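PDB 2PWY: tRNA (adenine(58)-N(1))-methyltransferase TrmI from Thermus thermophilus, which catalyses the S-adenosyl-L-methionine-dependent methylation of N1 of adenine 58 in tRNA and is required for cell growth at extreme temperatures. Local coordinates for residues K121-S126 against N149-L154. Numbering follows the deposited sequence.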
ATOM      1  N   LYS A 121     -30.197 -22.250   4.585  1.00 15.08           N
ATOM      2  CA  LYS A 121     -31.028 -22.070   5.773  1.00 14.75           C
ATOM      3  C   LYS A 121     -30.992 -20.636   6.284  1.00 13.67           C
ATOM      4  O   LYS A 121     -31.736 -20.272   7.199  1.00 13.91           O
ATOM      5  CB  LYS A 121     -30.630 -23.082   6.850  1.00 15.00           C
ATOM      6  CG  LYS A 121     -30.983 -24.508   6.429  1.00 17.00           C
ATOM      7  CD  LYS A 121     -30.680 -25.533   7.501  1.00 21.35           C
ATOM      8  CE  LYS A 121     -31.165 -26.918   7.048  1.00 22.39           C
ATOM      9  NZ  LYS A 121     -30.785 -27.984   8.026  1.00 25.03           N
ATOM     10  N   GLY A 122     -30.142 -19.821   5.666  1.00 12.76           N
ATOM     11  CA  GLY A 122     -30.066 -18.400   5.986  1.00 11.70           C
ATOM     12  C   GLY A 122     -30.969 -17.560   5.100  1.00 11.35           C
ATOM     13  O   GLY A 122     -31.804 -18.090   4.347  1.00 11.79           O
ATOM     14  N   LEU A 123     -30.812 -16.246   5.192  1.00 10.54           N
ATOM     15  CA  LEU A 123     -31.633 -15.329   4.418  1.00 11.39           C
ATOM     16  C   LEU A 123     -30.872 -14.058   4.109  1.00 10.22           C
ATOM     17  O   LEU A 123     -30.244 -13.473   4.993  1.00 10.79           O
ATOM     18  CB  LEU A 123     -32.909 -14.978   5.200  1.00 10.85           C
ATOM     19  CG  LEU A 123     -33.786 -13.867   4.598  1.00 13.60           C
ATOM     20  CD1 LEU A 123     -34.495 -14.346   3.319  1.00 15.99           C
ATOM     21  CD2 LEU A 123     -34.777 -13.326   5.618  1.00 14.25           C
ATOM     22  N   VAL A 124     -30.943 -13.637   2.849  1.00  9.64           N
ATOM     23  CA  VAL A 124     -30.517 -12.298   2.450  1.00  9.21           C
ATOM     24  C   VAL A 124     -31.817 -11.533   2.143  1.00 10.07           C
ATOM     25  O   VAL A 124     -32.559 -11.881   1.225  1.00 10.26           O
ATOM     26  CB  VAL A 124     -29.578 -12.328   1.197  1.00  9.46           C
ATOM     27  CG1 VAL A 124     -29.114 -10.898   0.819  1.00  8.96           C
ATOM     28  CG2 VAL A 124     -28.375 -13.249   1.427  1.00  7.99           C
ATOM     29  N   GLU A 125     -32.108 -10.522   2.956  1.00  9.00           N
ATOM     30  CA  GLU A 125     -33.279  -9.677   2.773  1.00 10.10           C
ATOM     31  C   GLU A 125     -32.786  -8.426   2.064  1.00 10.03           C
ATOM     32  O   GLU A 125     -32.211  -7.547   2.697  1.00  8.93           O
ATOM     33  CB  GLU A 125     -33.812  -9.302   4.152  1.00 10.07           C
ATOM     34  CG  GLU A 125     -35.204  -8.742   4.161  1.00 14.37           C
ATOM     35  CD  GLU A 125     -36.215  -9.839   4.361  1.00 17.48           C
ATOM     36  OE1 GLU A 125     -36.470 -10.210   5.523  1.00 19.48           O
ATOM     37  OE2 GLU A 125     -36.722 -10.343   3.348  1.00 18.16           O
ATOM     38  N   SER A 126     -33.004  -8.342   0.755  1.00  9.97           N
ATOM     39  CA  SER A 126     -32.343  -7.326  -0.051  1.00 10.29           C
ATOM     40  C   SER A 126     -33.315  -6.296  -0.612  1.00 10.93           C
ATOM     41  O   SER A 126     -34.364  -6.660  -1.154  1.00 11.61           O
ATOM     42  CB  SER A 126     -31.566  -8.004  -1.192  1.00 10.03           C
ATOM     43  OG  SER A 126     -30.708  -7.085  -1.839  1.00 11.05           O
ATOM     44  N   ASN A 149     -32.575 -18.459  -1.185  1.00 12.65           N
ATOM     45  CA  ASN A 149     -32.331 -17.859   0.120  1.00 11.95           C
ATOM     46  C   ASN A 149     -32.195 -16.348   0.026  1.00 12.01           C
ATOM     47  O   ASN A 149     -31.718 -15.725   0.956  1.00 11.85           O
ATOM     48  CB  ASN A 149     -31.099 -18.481   0.803  1.00 11.43           C
ATOM     49  CG  ASN A 149     -29.790 -18.078   0.138  1.00 11.65           C
ATOM     50  OD1 ASN A 149     -29.771 -17.664  -1.029  1.00  8.78           O
ATOM     51  ND2 ASN A 149     -28.686 -18.193   0.878  1.00 11.21           N
ATOM     52  N   VAL A 150     -32.617 -15.763  -1.097  1.00 11.98           N
ATOM     53  CA  VAL A 150     -32.668 -14.309  -1.232  1.00 11.92           C
ATOM     54  C   VAL A 150     -34.107 -13.848  -1.406  1.00 12.58           C
ATOM     55  O   VAL A 150     -34.802 -14.313  -2.319  1.00 13.09           O
ATOM     56  CB  VAL A 150     -31.842 -13.798  -2.450  1.00 12.16           C
ATOM     57  CG1 VAL A 150     -31.824 -12.281  -2.461  1.00 10.88           C
ATOM     58  CG2 VAL A 150     -30.409 -14.344  -2.412  1.00 12.17           C
ATOM     59  N   ARG A 151     -34.548 -12.938  -0.538  1.00 12.64           N
ATOM     60  CA  ARG A 151     -35.853 -12.281  -0.707  1.00 14.25           C
ATOM     61  C   ARG A 151     -35.612 -10.861  -1.198  1.00 13.18           C
ATOM     62  O   ARG A 151     -35.049 -10.040  -0.469  1.00 13.28           O
ATOM     63  CB  ARG A 151     -36.661 -12.308   0.594  1.00 13.98           C
ATOM     64  CG  ARG A 151     -38.131 -11.893   0.410  1.00 17.32           C
ATOM     65  CD  ARG A 151     -38.990 -12.038   1.680  1.00 18.17           C
ATOM     66  NE  ARG A 151     -39.035 -13.408   2.201  1.00 25.85           N
ATOM     67  CZ  ARG A 151     -38.820 -13.748   3.472  1.00 28.78           C
ATOM     68  NH1 ARG A 151     -38.565 -12.825   4.388  1.00 30.60           N
ATOM     69  NH2 ARG A 151     -38.882 -15.025   3.834  1.00 31.16           N
ATOM     70  N   PHE A 152     -36.004 -10.591  -2.445  1.00 12.80           N
ATOM     71  CA  PHE A 152     -35.802  -9.281  -3.058  1.00 12.04           C
ATOM     72  C   PHE A 152     -37.010  -8.406  -2.784  1.00 12.57           C
ATOM     73  O   PHE A 152     -38.146  -8.891  -2.815  1.00 12.87           O
ATOM     74  CB  PHE A 152     -35.639  -9.397  -4.582  1.00 12.05           C
ATOM     75  CG  PHE A 152     -34.418 -10.162  -5.028  1.00 11.78           C
ATOM     76  CD1 PHE A 152     -33.171  -9.537  -5.090  1.00 11.07           C
ATOM     77  CD2 PHE A 152     -34.526 -11.489  -5.457  1.00 10.95           C
ATOM     78  CE1 PHE A 152     -32.027 -10.236  -5.537  1.00 10.52           C
ATOM     79  CE2 PHE A 152     -33.394 -12.196  -5.902  1.00 11.22           C
ATOM     80  CZ  PHE A 152     -32.145 -11.568  -5.945  1.00 11.43           C
ATOM     81  N   HIS A 153     -36.759  -7.122  -2.531  1.00 12.79           N
ATOM     82  CA  HIS A 153     -37.814  -6.132  -2.309  1.00 13.29           C
ATOM     83  C   HIS A 153     -37.587  -4.897  -3.157  1.00 13.56           C
ATOM     84  O   HIS A 153     -36.481  -4.321  -3.163  1.00 13.61           O
ATOM     85  CB  HIS A 153     -37.866  -5.695  -0.845  1.00 13.22           C
ATOM     86  CG  HIS A 153     -38.085  -6.816   0.116  1.00 14.47           C
ATOM     87  ND1 HIS A 153     -37.055  -7.591   0.605  1.00 14.62           N
ATOM     88  CD2 HIS A 153     -39.218  -7.288   0.688  1.00 15.92           C
ATOM     89  CE1 HIS A 153     -37.544  -8.493   1.436  1.00 13.66           C
ATOM     90  NE2 HIS A 153     -38.854  -8.337   1.497  1.00 17.50           N
ATOM     91  N   LEU A 154     -38.636  -4.486  -3.865  1.00 13.73           N
ATOM     92  CA  LEU A 154     -38.604  -3.234  -4.615  1.00 14.25           C
ATOM     93  C   LEU A 154     -39.067  -2.114  -3.699  1.00 14.63           C
ATOM     94  O   LEU A 154     -40.215  -2.107  -3.238  1.00 14.86           O
ATOM     95  CB  LEU A 154     -39.507  -3.298  -5.844  1.00 14.75           C
ATOM     96  CG  LEU A 154     -39.624  -2.004  -6.650  1.00 14.62           C
ATOM     97  CD1 LEU A 154     -38.305  -1.643  -7.315  1.00 14.77           C
ATOM     98  CD2 LEU A 154     -40.730  -2.157  -7.690  1.00 15.69           C
TER
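Val124, Glu125 and Ser126 pair in parallel register with Val150, Arg151 and Phe152, their strand axes 8° apart and joined by backbone bonds such as Val124 N to Asn149 O (2.9 Å) and Ser126 N to Arg151 O (2.9 Å). On the face carrying Glu125 and Arg151, the two side chains lie side by side. Glu125 OE2, whose position is less sure, lies 3.3 Å from Arg151 NH1 in a weak salt bridge; OE1 is bonded instead to Tyr167 OH. Leu123 CD1 covers one face of the guanidinium. Ser126 O receives His153 N at 2.8 Å and, weakly, His153 ND1 at the ring edge (3.3 Å), which may limit rotation of an imidazole that also stacks on Tyr127. On the other face Val124 CB meets Val150 CG2 at 4.2 Å, and Val150 CG1 sits 3.5 Å above the Phe152 ring plane, offset toward its rim. Helix 109-118 packs on Val124 and Val150, helix 131-144 on Phe152, while Glu102 and Thr105 bind Ser126 OG. An alanine in place of Glu125 would probably leave the Arg151 guanidinium and Tyr167 OH without their acidic partner. Helix 131-144 connects these strands in a beta-alpha-beta unit of the Rossmann-like methyltransferase fold, strand 150-154 outermost within the chain and strand 123-128 ending at the S-adenosyl-L-methionine-binding Glu128. Tyr167 OH and, less certainly, the arginine charge would probably both favour the ionised form of buried Glu125.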